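Local coordinates for conserved hypothetical protein (Pseudomonas aeruginosa, PDB 1YLL) that is of unknown biochemical function but belongs to the HutD family of cupin-fold proteins, probably connected with histidine utilisation, at residues Cys101-Asp105 / Gly106-Asp110; Ile153-Gly157 / Gln158-Gln162. One frame throughout, in Å; residues are numbered along the deposited sequence.

Interaction 1. Residues Cys101-Asp105 / Gly106-Asp110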
loop_
_atom_site.group_PDB
_atom_site.type_symbol
_atom_site.label_atom_id
_atom_site.label_comp_id
_atom_site.label_asym_id
_atom_site.label_seq_id
_atom_site.Cartn_x
_atom_site.Cartn_y
_atom_site.Cartn_z
ATOM N N CYS D 101 10.833 39.513 14.663
ATOM C CA CYS D 101 11.652 38.357 14.380
ATOM C C CYS D 101 13.103 38.782 14.205
ATOM O O CYS D 101 13.398 39.657 13.397
ATOM C CB CYS D 101 11.179 37.708 13.086
ATOM S SG CYS D 101 12.285 36.412 12.463
ATOM N N THR D 102 13.995 38.173 14.975
ATOM C CA THR D 102 15.422 38.437 14.830
ATOM C C THR D 102 16.033 37.166 14.223
ATOM O O THR D 102 15.922 36.080 14.800
ATOM C CB THR D 102 16.081 38.683 16.202
ATOM O OG1 THR D 102 15.569 39.906 16.751
ATOM C CG2 THR D 102 17.576 38.774 16.076
ATOM N N LEU D 103 16.652 37.305 13.051
ATOM C CA LEU D 103 17.314 36.173 12.407
ATOM C C LEU D 103 18.636 35.972 13.157
ATOM O O LEU D 103 19.378 36.944 13.391
ATOM C CB LEU D 103 17.599 36.482 10.945
ATOM C CG LEU D 103 16.363 36.697 10.063
ATOM C CD1 LEU D 103 16.803 36.988 8.608
ATOM C CD2 LEU D 103 15.448 35.463 10.129
ATOM N N LEU D 104 18.924 34.728 13.516
ATOM C CA LEU D 104 20.143 34.435 14.258
ATOM C C LEU D 104 21.376 34.570 13.381
ATOM O O LEU D 104 22.343 35.254 13.742
ATOM C CB LEU D 104 20.072 33.043 14.871
ATOM C CG LEU D 104 18.969 32.867 15.932
ATOM C CD1 LEU D 104 19.046 31.413 16.461
ATOM C CD2 LEU D 104 19.138 33.876 17.082
ATOM N N ASP D 105 21.342 33.930 12.217
ATOM C CA ASP D 105 22.481 33.992 11.309
ATOM C C ASP D 105 22.033 33.796 9.864
ATOM O O ASP D 105 22.127 32.694 9.314
ATOM C CB ASP D 105 23.499 32.916 11.688
ATOM C CG ASP D 105 24.919 33.269 11.252
ATOM O OD1 ASP D 105 25.076 34.053 10.286
ATOM O OD2 ASP D 105 25.877 32.750 11.882
ATOM N N GLY D 106 21.534 34.860 9.261
ATOM C CA GLY D 106 21.120 34.769 7.866
ATOM C C GLY D 106 19.675 34.358 7.639
ATOM O O GLY D 106 18.965 33.967 8.570
ATOM N N ALA D 107 19.271 34.443 6.374
ATOM C CA ALA D 107 17.916 34.112 5.945
ATOM C C ALA D 107 17.459 32.721 6.380
ATOM O O ALA D 107 18.262 31.805 6.601
ATOM C CB ALA D 107 17.828 34.239 4.410
ATOM N N ILE D 108 16.137 32.565 6.521
ATOM C CA ILE D 108 15.575 31.271 6.873
ATOM C C ILE D 108 14.310 31.075 6.052
ATOM O O ILE D 108 13.854 31.978 5.360
ATOM C CB ILE D 108 15.141 31.162 8.381
ATOM C CG1 ILE D 108 14.137 32.259 8.719
ATOM C CG2 ILE D 108 16.363 31.296 9.326
ATOM C CD1 ILE D 108 13.604 32.104 10.145
ATOM N N ARG D 109 13.771 29.876 6.139
ATOM C CA ARG D 109 12.492 29.554 5.514
ATOM C C ARG D 109 11.738 28.927 6.662
ATOM O O ARG D 109 12.311 28.196 7.487
ATOM C CB ARG D 109 12.624 28.525 4.390
ATOM C CG ARG D 109 13.472 29.010 3.219
ATOM C CD ARG D 109 13.221 28.158 1.973
ATOM N NE ARG D 109 12.002 28.593 1.287
ATOM C CZ ARG D 109 11.345 27.862 0.389
ATOM N NH1 ARG D 109 11.788 26.660 0.075
ATOM N NH2 ARG D 109 10.252 28.336 -0.195
ATOM N N ASP D 110 10.447 29.228 6.747
ATOM C CA ASP D 110 9.659 28.670 7.819
ATOM C C ASP D 110 8.381 28.053 7.269
ATOM O O ASP D 110 8.066 28.192 6.085
ATOM C CB ASP D 110 9.319 29.721 8.893
ATOM C CG ASP D 110 8.575 30.916 8.357
ATOM O OD1 ASP D 110 7.741 30.786 7.419
ATOM O OD2 ASP D 110 8.814 32.011 8.913
HETATM O O HOH W 1 21.204 37.447 10.624
HETATM O O HOH W 2 20.576 31.255 7.801
HETATM O O HOH W 3 19.219 32.623 10.839
#

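Interaction 2. Residues Ile153-Gly157 / Gln158-Gln162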
loop_
_atom_site.group_PDB
_atom_site.type_symbol
_atom_site.label_atom_id
_atom_site.label_comp_id
_atom_site.label_asym_id
_atom_site.label_seq_id
_atom_site.Cartn_x
_atom_site.Cartn_y
_atom_site.Cartn_z
ATOM N N ILE D 153 2.681 7.696 1.295
ATOM C CA ILE D 153 1.530 7.704 2.189
ATOM C C ILE D 153 0.449 6.715 1.800
ATOM O O ILE D 153 0.093 6.595 0.627
ATOM C CB ILE D 153 0.809 9.073 2.190
ATOM C CG1 ILE D 153 1.795 10.213 2.386
ATOM C CG2 ILE D 153 -0.229 9.102 3.303
ATOM C CD1 ILE D 153 1.148 11.600 2.228
ATOM N N SER D 154 -0.073 5.996 2.783
ATOM C CA SER D 154 -1.168 5.101 2.477
ATOM C C SER D 154 -2.269 5.429 3.480
ATOM O O SER D 154 -1.981 5.868 4.594
ATOM C CB SER D 154 -0.727 3.646 2.584
ATOM O OG SER D 154 -0.523 3.290 3.925
ATOM N N LEU D 155 -3.518 5.265 3.049
ATOM C CA LEU D 155 -4.696 5.524 3.871
ATOM C C LEU D 155 -5.572 4.271 3.797
ATOM O O LEU D 155 -5.937 3.831 2.697
ATOM C CB LEU D 155 -5.460 6.737 3.343
ATOM C CG LEU D 155 -6.868 7.061 3.882
ATOM C CD1 LEU D 155 -6.851 7.219 5.401
ATOM C CD2 LEU D 155 -7.353 8.352 3.250
ATOM N N GLN D 156 -5.917 3.722 4.957
ATOM C CA GLN D 156 -6.713 2.487 5.043
ATOM C C GLN D 156 -6.027 1.349 4.265
ATOM O O GLN D 156 -6.695 0.501 3.656
ATOM C CB GLN D 156 -8.143 2.709 4.530
ATOM C CG GLN D 156 -8.847 3.987 5.034
ATOM C CD GLN D 156 -9.142 4.009 6.530
ATOM O OE1 GLN D 156 -8.251 3.828 7.362
ATOM N NE2 GLN D 156 -10.404 4.252 6.878
ATOM N N GLY D 157 -4.697 1.341 4.292
ATOM C CA GLY D 157 -3.905 0.310 3.634
ATOM C C GLY D 157 -3.636 0.485 2.148
ATOM O O GLY D 157 -2.926 -0.319 1.538
ATOM N N GLN D 158 -4.181 1.547 1.576
ATOM C CA GLN D 158 -4.044 1.823 0.154
ATOM C C GLN D 158 -3.054 2.951 -0.155
ATOM O O GLN D 158 -3.171 4.060 0.378
ATOM C CB GLN D 158 -5.419 2.183 -0.393
ATOM C CG GLN D 158 -5.480 2.451 -1.881
ATOM C CD GLN D 158 -6.814 3.050 -2.293
ATOM O OE1 GLN D 158 -7.879 2.551 -1.916
ATOM N NE2 GLN D 158 -6.765 4.124 -3.072
ATOM N N PRO D 159 -2.067 2.685 -1.025
ATOM C CA PRO D 159 -1.100 3.745 -1.353
ATOM C C PRO D 159 -1.808 4.929 -2.021
ATOM O O PRO D 159 -2.632 4.737 -2.916
ATOM C CB PRO D 159 -0.105 3.035 -2.283
ATOM C CG PRO D 159 -0.927 1.892 -2.872
ATOM C CD PRO D 159 -1.719 1.415 -1.693
ATOM N N ARG D 160 -1.483 6.153 -1.591
ATOM C CA ARG D 160 -2.122 7.339 -2.138
ATOM C C ARG D 160 -1.151 8.314 -2.764
ATOM O O ARG D 160 -1.539 9.424 -3.135
ATOM C CB ARG D 160 -2.916 8.072 -1.047
ATOM C CG ARG D 160 -4.011 7.222 -0.419
ATOM C CD ARG D 160 -4.910 6.662 -1.498
ATOM N NE ARG D 160 -5.622 7.730 -2.183
ATOM C CZ ARG D 160 -6.869 8.087 -1.906
ATOM N NH1 ARG D 160 -7.541 7.448 -0.961
ATOM N NH2 ARG D 160 -7.430 9.094 -2.563
ATOM N N GLY D 161 0.109 7.921 -2.872
ATOM C CA GLY D 161 1.066 8.836 -3.462
ATOM C C GLY D 161 2.370 8.967 -2.707
ATOM O O GLY D 161 2.590 8.337 -1.665
ATOM N N GLN D 162 3.248 9.793 -3.259
ATOM C CA GLN D 162 4.556 10.027 -2.686
ATOM C C GLN D 162 4.856 11.499 -2.711
ATOM O O GLN D 162 4.491 12.204 -3.657
ATOM C CB GLN D 162 5.625 9.319 -3.490
ATOM C CG GLN D 162 5.812 7.865 -3.153
ATOM C CD GLN D 162 6.790 7.197 -4.092
ATOM O OE1 GLN D 162 6.469 6.938 -5.256
ATOM N NE2 GLN D 162 7.999 6.931 -3.605
HETATM O O HOH W 4 -7.519 5.090 0.711
#

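Interaction 1. Residues Cys101-Asp105 / Gly106-Asp110
From Leu-103 to Ile-108 the backbone leaves one strand, doubles back through Asp-105 and Gly-106, and enters the next, with Gly-106 at a positive phi of 90°. The cupin-type beta fold is crossed here from sheet to sheet: strand 99-103 belongs to a four-stranded antiparallel sheet, strand 108-115 to a six-stranded one.

The apolar contact is made by Leu-103 and Ile-108, both directed toward the opposite half of the turn. Leu-103 splits its two methyls: CD2 meets CG1 of Ile-108 at 3.7 Å, and CD1 lies 3.7 Å from the carbonyl oxygen of Gly-106, with CB of Leu-103 equally close to the same oxygen. With CG1 of Ile-108 set between its backbone N and carbonyl carbon (chi1 57°), that branch is turned to the leucine, and the two side chains meet at a slant. Val-49 of strand 42-49 touches both, and Met-73 and Val-67 also pack on Ile-108, carrying the apolar patch inward from a mostly exposed turn.

The polar backbone atoms of the two halves are joined through waters, not directly. One water accepts from the amide of Gly-106 at 2.9 Å and donates only weakly to the carbonyl of Leu-103. A second joins two carbonyls, donating to Asp-105 O at 2.6 Å and Ala-107 O at 2.7 Å. The third accepts from Asp-105 N at 2.8 Å and donates to Gly-106 O at 2.6 Å.

Interaction 2. Residues Ile153-Gly157 / Gln158-Gln162
The carbonyl oxygen of Leu-155 is gripped twice, by the amide N of Gln-158 at 3.1 Å and by a water that donates to it at 2.8 Å. The amide comes from above the carbonyl plane, 65° out of it, rather than along a lone pair. The same water accepts from NH1 of Arg-160 at 2.9 Å, lying in plane at the edge of the guanidinium. Arg-160 reaches it by folding back, its chain bent at both chi2 (-54°) and chi3 (-65°), and on the way CG rests 4.1 Å from CB of Leu-155.

The amide bond from Gln-158 N to Leu-155 O closes a beta hairpin with a two-residue loop: Leu-155 to Gln-158 form a type I' turn, with Gln-156 and Gly-157 at its corners, both at positive phi. Leu-155 N returns a bond to Gln-158 O at 3.0 Å, completing the hydrogen-bonded pair next to the turn. Farther down, Ile-153 bonds to two consecutive residues, as in a beta bulge: its O accepts from Arg-160 N at 2.8 Å, and its N donates to Gly-161 O at 3.0 Å.

Between these rungs Ser-154 and Pro-159 form a non-hydrogen-bonded pair. CB of Ser-154 approaches the carbonyl oxygen of Gln-158 to 3.3 Å, and CA of Ser-154 makes a CA-H...O contact with the same oxygen. Gln-158 of the second subunit packs on both Ser-154 and Pro-159, which places this side of the hairpin at a subunit interface. At the tip, OE1 of Gln-156 takes a hydrogen bond from the backbone N of His-179, tying the turn to strand 178-184.

Interactions 1 and 2 lie on opposite sides of the chain's centre, their own centres 35 Å apart and their nearest atoms about 17 Å apart, so they do not touch. They probably belong to different cupin halves, the first to the N-terminal and the second to the C-terminal. Both turn the chain round at a glycine with positive phi, yet by different means. Residues 101-110 lead from one sheet to another by a turn whose polar backbone atoms are bridged by waters, whereas 153-162 stay within one sheet and are laced by direct backbone bonds. The second subunit packs on interaction 2, and no other chain of the assembly touches interaction 1.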